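PDB 1UCR: protein DsvD from Desulfovibrio vulgaris, which may play an essential role in dissimilatory sulfite reduction and, through its winged-helix motif, possibly interacts with B- and Z-DNA. Local coordinates for the interface of chains A and B. Residues are numbered along the deposited sequence; one frame, centred on the assembly and turned at random. Chains: chain A/B, Protein dsvD.

Contact 1: the interface of chains A and B. Residues chain A 15, 18-19; chain B 70, 73-74.
The methyl group of B:Ala74, near the C-terminal end of helix 68-74, packs into the angle between A:Lys15 and A:Ser18 of helix 15-18. Its CB lies 3.4 Å from A:Lys15 CG, a snug contact for two carbons. From there the aliphatic chain of A:Lys15 runs alongside the helix end, with CD next to the backbone of B:Ala74 and CE reaching 3.3 Å from B:Ala73 CB. The chain bends at chi3 (-143°), and its CE passes beside the backbone carbonyl group of B:Ala73 while the ammonium nitrogen continues outward. B:Lys70, a turn earlier, contributes mainly its backbone O, 3.7 Å from A:Lys15 CG. Toward the rim, A:Ser18 OG stands between its backbone N and carbonyl carbon (chi1 82°), over the B:Ala74 methyl. That hydroxyl donates to A:Lys15 O at 2.9 Å, in the carbonyl plane on a lone pair, and spends its hydrogen within chain A. Across the contact the polar link is made by water: A:Lys15 NZ lies 2.7 Å from water 1, which is 3.1 Å from B:Ala73 O. The site seats the last turn of one subunit's C-terminal helix against the other subunit in the two-fold assembly, whose biological standing the structure alone does not show.

Contact 2: the interface of chains A and B. Residues chain A 66, 71; chain B 20, 65-66, 68, 71-72.
A:Gln71 extends toward B:Ala68 with CG anti to its carbonyl carbon (chi1 -85°) and a bend at chi2, whereas B:Gln71 has CG anti to the backbone N (chi1 155°). The two side chains run antiparallel alongside each other, their amide planes nearly parallel. B:Gln71 NE2 comes to 3.5 Å from A:Gln71 CB, and the amide carbon A:Gln71 CD lies 3.9 Å from B:Gln71 CG. Both glutamine side chains are poorly ordered, so their fine placement is doubtful. As modelled, A:Gln71 NE2 donates a long, bent hydrogen bond to B:Ala68 O, 3.3 Å with 139° at the hydrogen. It meets a lone pair in the carbonyl plane, but the acceptor is tilted out of the donor's amide plane. The carboxamide turns its oxygen end toward the B:Ala68 methyl, with A:Gln71 CD 3.8 Å from B:Ala68 CB; OE1 sits doubtfully near that methyl. B:Ser20 borders the amide oxygen more distantly. Beside this pair, B:Leu65 places CB 3.6 Å from A:Lys66 O, and its CD2 touches the alkyl chain of A:Lys66 at CG, 4.1 Å away. The site joins the C-terminal helices and strand 60-65 ends near the two-fold axis and helps hold the deposited dimer together, though the glutamine pair is not firmly placed.

Contact 3: the interface of chains A and B. Residues chain A 6, 9, 13, 51, 65; chain B 50, 53, 66-67.
Direct polar contact joins A:Gln6 on helix 3-12 to B:Glu50, their side chains crossing at about a right angle while amide and carboxylate lie nearly coplanar, 7° apart. A:Gln6 NE2 donates to the syn lone pair of B:Glu50 OE2 over 3.0 Å, fairly straight at 160°. The other ends face each other as A:Gln6 OE1 and B:Glu50 OE1, two acceptors 2.6 Å apart that would repel unless the glutamate carried a proton; the pair is doubtful as a bond. Apolar packing fills the middle. A:Val9 CG1 meets B:Lys66 CE at 3.9 Å, and A:Leu65 CD1 rests 3.7 Å from B:Gly67 CA. B:Lys66 has CG anti to its backbone N (chi1 -171°) and a bend at chi2, which carries its alkyl chain past A:Val9 toward A:Asn13. A:Val51 turns both methyl groups toward the carbonyl oxygen of B:Glu50. Water adds further links: the A:Asn13 amide bridges to B:Glu53 OE2 through water 2 from ND2 and water 3 from OD1, and water 3 also binds B:Lys66 NZ at 2.8 Å. The lysine ammonium group may help to balance the charge of B:Glu53, to which it is linked through water 3. Within chain B, B:Gly67 N reaches B:Glu53 OE2 at 2.9 Å, from above the carboxylate plane.

Contact 1: the interface of chains A and B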
# COMPACT_ATOMS: atom_id res chain seq x y z
N LYS A 15 -3.11 -5.83 12.26
CA LYS A 15 -2.20 -5.31 13.28
C LYS A 15 -1.07 -6.29 13.53
O LYS A 15 0.12 -6.00 13.38
CB LYS A 15 -2.97 -5.01 14.58
CG LYS A 15 -2.69 -3.68 15.26
CD LYS A 15 -3.45 -3.58 16.59
CE LYS A 15 -3.99 -2.21 16.89
NZ LYS A 15 -5.14 -2.16 17.83
N SER A 18 1.41 -6.22 10.68
CA SER A 18 2.25 -5.05 10.60
C SER A 18 3.42 -5.01 11.60
O SER A 18 4.34 -4.22 11.48
CB SER A 18 1.43 -3.77 10.84
OG SER A 18 1.29 -3.61 12.24
N LYS A 19 3.42 -5.85 12.60
CA LYS A 19 4.48 -5.93 13.60
C LYS A 19 5.63 -6.78 13.12
O LYS A 19 6.69 -6.81 13.75
CB LYS A 19 3.92 -6.58 14.88
CG LYS A 19 2.95 -5.68 15.61
CD LYS A 19 2.21 -6.37 16.74
CE LYS A 19 2.80 -5.81 18.03
NZ LYS A 19 3.59 -4.57 17.72
N LYS B 70 -3.72 0.15 9.95
CA LYS B 70 -3.47 -0.97 10.86
C LYS B 70 -2.06 -0.85 11.42
O LYS B 70 -1.85 -1.21 12.60
CB LYS B 70 -3.68 -2.30 10.13
CG LYS B 70 -5.12 -2.53 9.68
CD LYS B 70 -5.71 -3.89 9.98
CE LYS B 70 -7.10 -4.02 9.37
NZ LYS B 70 -7.45 -5.37 8.83
N ALA B 73 -2.18 1.74 14.19
CA ALA B 73 -2.94 1.20 15.33
C ALA B 73 -2.02 0.30 16.12
O ALA B 73 -2.00 0.33 17.32
CB ALA B 73 -4.15 0.40 14.88
N ALA B 74 -1.28 -0.54 15.43
CA ALA B 74 -0.34 -1.44 16.07
C ALA B 74 0.65 -0.63 16.91
O ALA B 74 1.07 -1.07 17.99
CB ALA B 74 0.38 -2.21 14.98
O HOH W 1 -4.88 0.46 18.59

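Contact 2: the interface of chains A and B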
# COMPACT_ATOMS: atom_id res chain seq x y z
N LYS A 66 2.82 -1.34 0.66
CA LYS A 66 3.55 -0.13 0.23
C LYS A 66 3.49 0.86 1.37
O LYS A 66 2.44 1.13 1.94
CB LYS A 66 2.90 0.43 -1.02
CG LYS A 66 3.53 1.66 -1.72
CD LYS A 66 4.63 1.23 -2.61
CE LYS A 66 5.43 2.31 -3.31
NZ LYS A 66 6.77 1.76 -3.62
N GLN A 71 6.96 4.02 7.10
CA GLN A 71 6.13 4.32 8.28
C GLN A 71 6.88 3.92 9.55
O GLN A 71 7.04 4.62 10.55
CB GLN A 71 4.86 3.51 8.30
CG GLN A 71 3.59 3.81 7.63
CD GLN A 71 2.26 3.89 8.30
OE1 GLN A 71 1.39 4.42 7.58
NE2 GLN A 71 1.85 3.54 9.51
N SER B 20 -0.35 8.69 8.63
CA SER B 20 -0.94 7.52 8.01
C SER B 20 -2.01 7.88 7.00
O SER B 20 -2.30 7.02 6.15
CB SER B 20 -1.55 6.58 9.08
OG SER B 20 -2.63 7.25 9.78
N LEU B 65 -1.80 5.17 2.31
CA LEU B 65 -1.41 3.93 1.67
C LEU B 65 -2.00 2.70 2.35
O LEU B 65 -2.16 2.67 3.57
CB LEU B 65 0.15 3.84 1.72
CG LEU B 65 0.81 4.81 0.75
CD1 LEU B 65 2.30 4.96 1.09
CD2 LEU B 65 0.65 4.43 -0.74
N LYS B 66 -2.37 1.67 1.57
CA LYS B 66 -2.98 0.46 2.12
C LYS B 66 -2.13 -0.10 3.22
O LYS B 66 -0.92 -0.30 3.02
CB LYS B 66 -3.08 -0.56 0.98
CG LYS B 66 -3.90 -1.78 1.34
CD LYS B 66 -5.39 -1.41 1.44
CE LYS B 66 -6.27 -2.66 1.52
NZ LYS B 66 -7.67 -2.18 1.84
N ALA B 68 -1.59 1.40 6.15
CA ALA B 68 -1.09 2.41 7.08
C ALA B 68 -1.94 2.51 8.32
O ALA B 68 -1.34 2.73 9.42
CB ALA B 68 -1.05 3.77 6.38
N GLN B 71 -1.11 -0.37 10.59
CA GLN B 71 0.24 -0.24 11.10
C GLN B 71 0.31 0.81 12.20
O GLN B 71 1.04 0.54 13.18
CB GLN B 71 1.26 0.12 10.00
CG GLN B 71 2.44 0.82 10.68
CD GLN B 71 3.79 0.16 10.51
OE1 GLN B 71 4.41 -0.32 11.47
NE2 GLN B 71 4.24 0.19 9.26
N ALA B 72 -0.40 1.94 12.05
CA ALA B 72 -0.39 2.98 13.08
C ALA B 72 -1.12 2.52 14.34
O ALA B 72 -0.74 2.88 15.45
CB ALA B 72 -1.04 4.29 12.62

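Contact 3: the interface of chains A and B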
# COMPACT_ATOMS: atom_id res chain seq x y z
N GLN A 6 -5.68 -10.90 -3.32
CA GLN A 6 -6.43 -10.36 -2.18
C GLN A 6 -6.08 -11.08 -0.89
O GLN A 6 -6.05 -10.49 0.18
CB GLN A 6 -7.93 -10.51 -2.41
CG GLN A 6 -8.77 -9.71 -1.41
CD GLN A 6 -8.58 -8.22 -1.50
OE1 GLN A 6 -8.93 -7.65 -2.53
NE2 GLN A 6 -7.98 -7.61 -0.49
N VAL A 9 -2.89 -9.47 0.34
CA VAL A 9 -3.16 -8.15 0.93
C VAL A 9 -3.84 -8.28 2.27
O VAL A 9 -3.46 -7.63 3.25
CB VAL A 9 -4.02 -7.33 -0.03
CG1 VAL A 9 -4.50 -6.06 0.67
CG2 VAL A 9 -3.21 -7.01 -1.28
N ASN A 13 -2.55 -6.86 5.85
CA ASN A 13 -3.31 -5.69 6.31
C ASN A 13 -3.94 -6.05 7.65
O ASN A 13 -5.17 -6.25 7.78
CB ASN A 13 -4.35 -5.31 5.28
CG ASN A 13 -5.10 -4.01 5.56
OD1 ASN A 13 -6.23 -3.83 5.06
ND2 ASN A 13 -4.47 -3.16 6.30
N VAL A 51 0.80 -1.91 -4.68
CA VAL A 51 0.13 -2.36 -3.47
C VAL A 51 1.15 -2.86 -2.44
O VAL A 51 1.04 -2.60 -1.26
CB VAL A 51 -0.91 -3.44 -3.81
CG1 VAL A 51 -1.58 -3.96 -2.55
CG2 VAL A 51 -1.97 -2.89 -4.79
N LEU A 65 3.18 -4.29 2.70
CA LEU A 65 2.32 -3.28 2.03
C LEU A 65 3.10 -2.01 1.80
O LEU A 65 3.92 -1.59 2.62
CB LEU A 65 1.08 -3.06 2.89
CG LEU A 65 0.10 -4.25 2.84
CD1 LEU A 65 -0.91 -4.14 3.98
CD2 LEU A 65 -0.60 -4.32 1.50
N GLU B 50 -6.49 -0.80 -4.38
CA GLU B 50 -6.00 -1.15 -3.07
C GLU B 50 -4.57 -0.66 -2.87
O GLU B 50 -3.88 -1.14 -1.96
CB GLU B 50 -6.13 -2.63 -2.74
CG GLU B 50 -7.60 -3.05 -2.79
CD GLU B 50 -7.82 -4.45 -2.40
OE1 GLU B 50 -8.47 -5.22 -3.16
OE2 GLU B 50 -7.37 -4.84 -1.30
N GLU B 53 -6.10 3.25 1.00
CA GLU B 53 -7.29 3.00 1.82
C GLU B 53 -7.98 4.33 2.07
O GLU B 53 -7.35 5.40 2.08
CB GLU B 53 -6.91 2.23 3.05
CG GLU B 53 -5.91 2.90 3.93
CD GLU B 53 -5.31 2.02 4.97
OE1 GLU B 53 -4.74 2.62 5.94
OE2 GLU B 53 -5.32 0.77 4.88
N LYS B 66 -2.37 1.67 1.57
CA LYS B 66 -2.98 0.46 2.12
C LYS B 66 -2.13 -0.10 3.22
O LYS B 66 -0.92 -0.30 3.02
CB LYS B 66 -3.08 -0.56 0.98
CG LYS B 66 -3.90 -1.78 1.34
CD LYS B 66 -5.39 -1.41 1.44
CE LYS B 66 -6.27 -2.66 1.52
NZ LYS B 66 -7.67 -2.18 1.84
N GLY B 67 -2.75 -0.38 4.34
CA GLY B 67 -2.04 -0.94 5.49
C GLY B 67 -1.63 0.11 6.49
O GLY B 67 -1.32 -0.24 7.65
O HOH W 2 -4.84 -0.50 7.31
O HOH W 3 -7.29 -1.07 4.43

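Contact 2 lies between the others, its C-alpha centre about 9 Å from each, while the centres of contacts 1 and 3 are about 13 Å apart. Helix 68-74 of chain B supplies contacts 1 and 2, and B:Lys66 is common to contacts 2 and 3, so the segment from the end of strand 60-65 through helix 68-74 links all three. The two-fold symmetry repeats each contact with the chains exchanged, giving a continuous interface in which each C-terminal segment packs on its partner. Such reciprocal packing would favour a dimer, although the deposited assembly alone does not establish that it forms in solution.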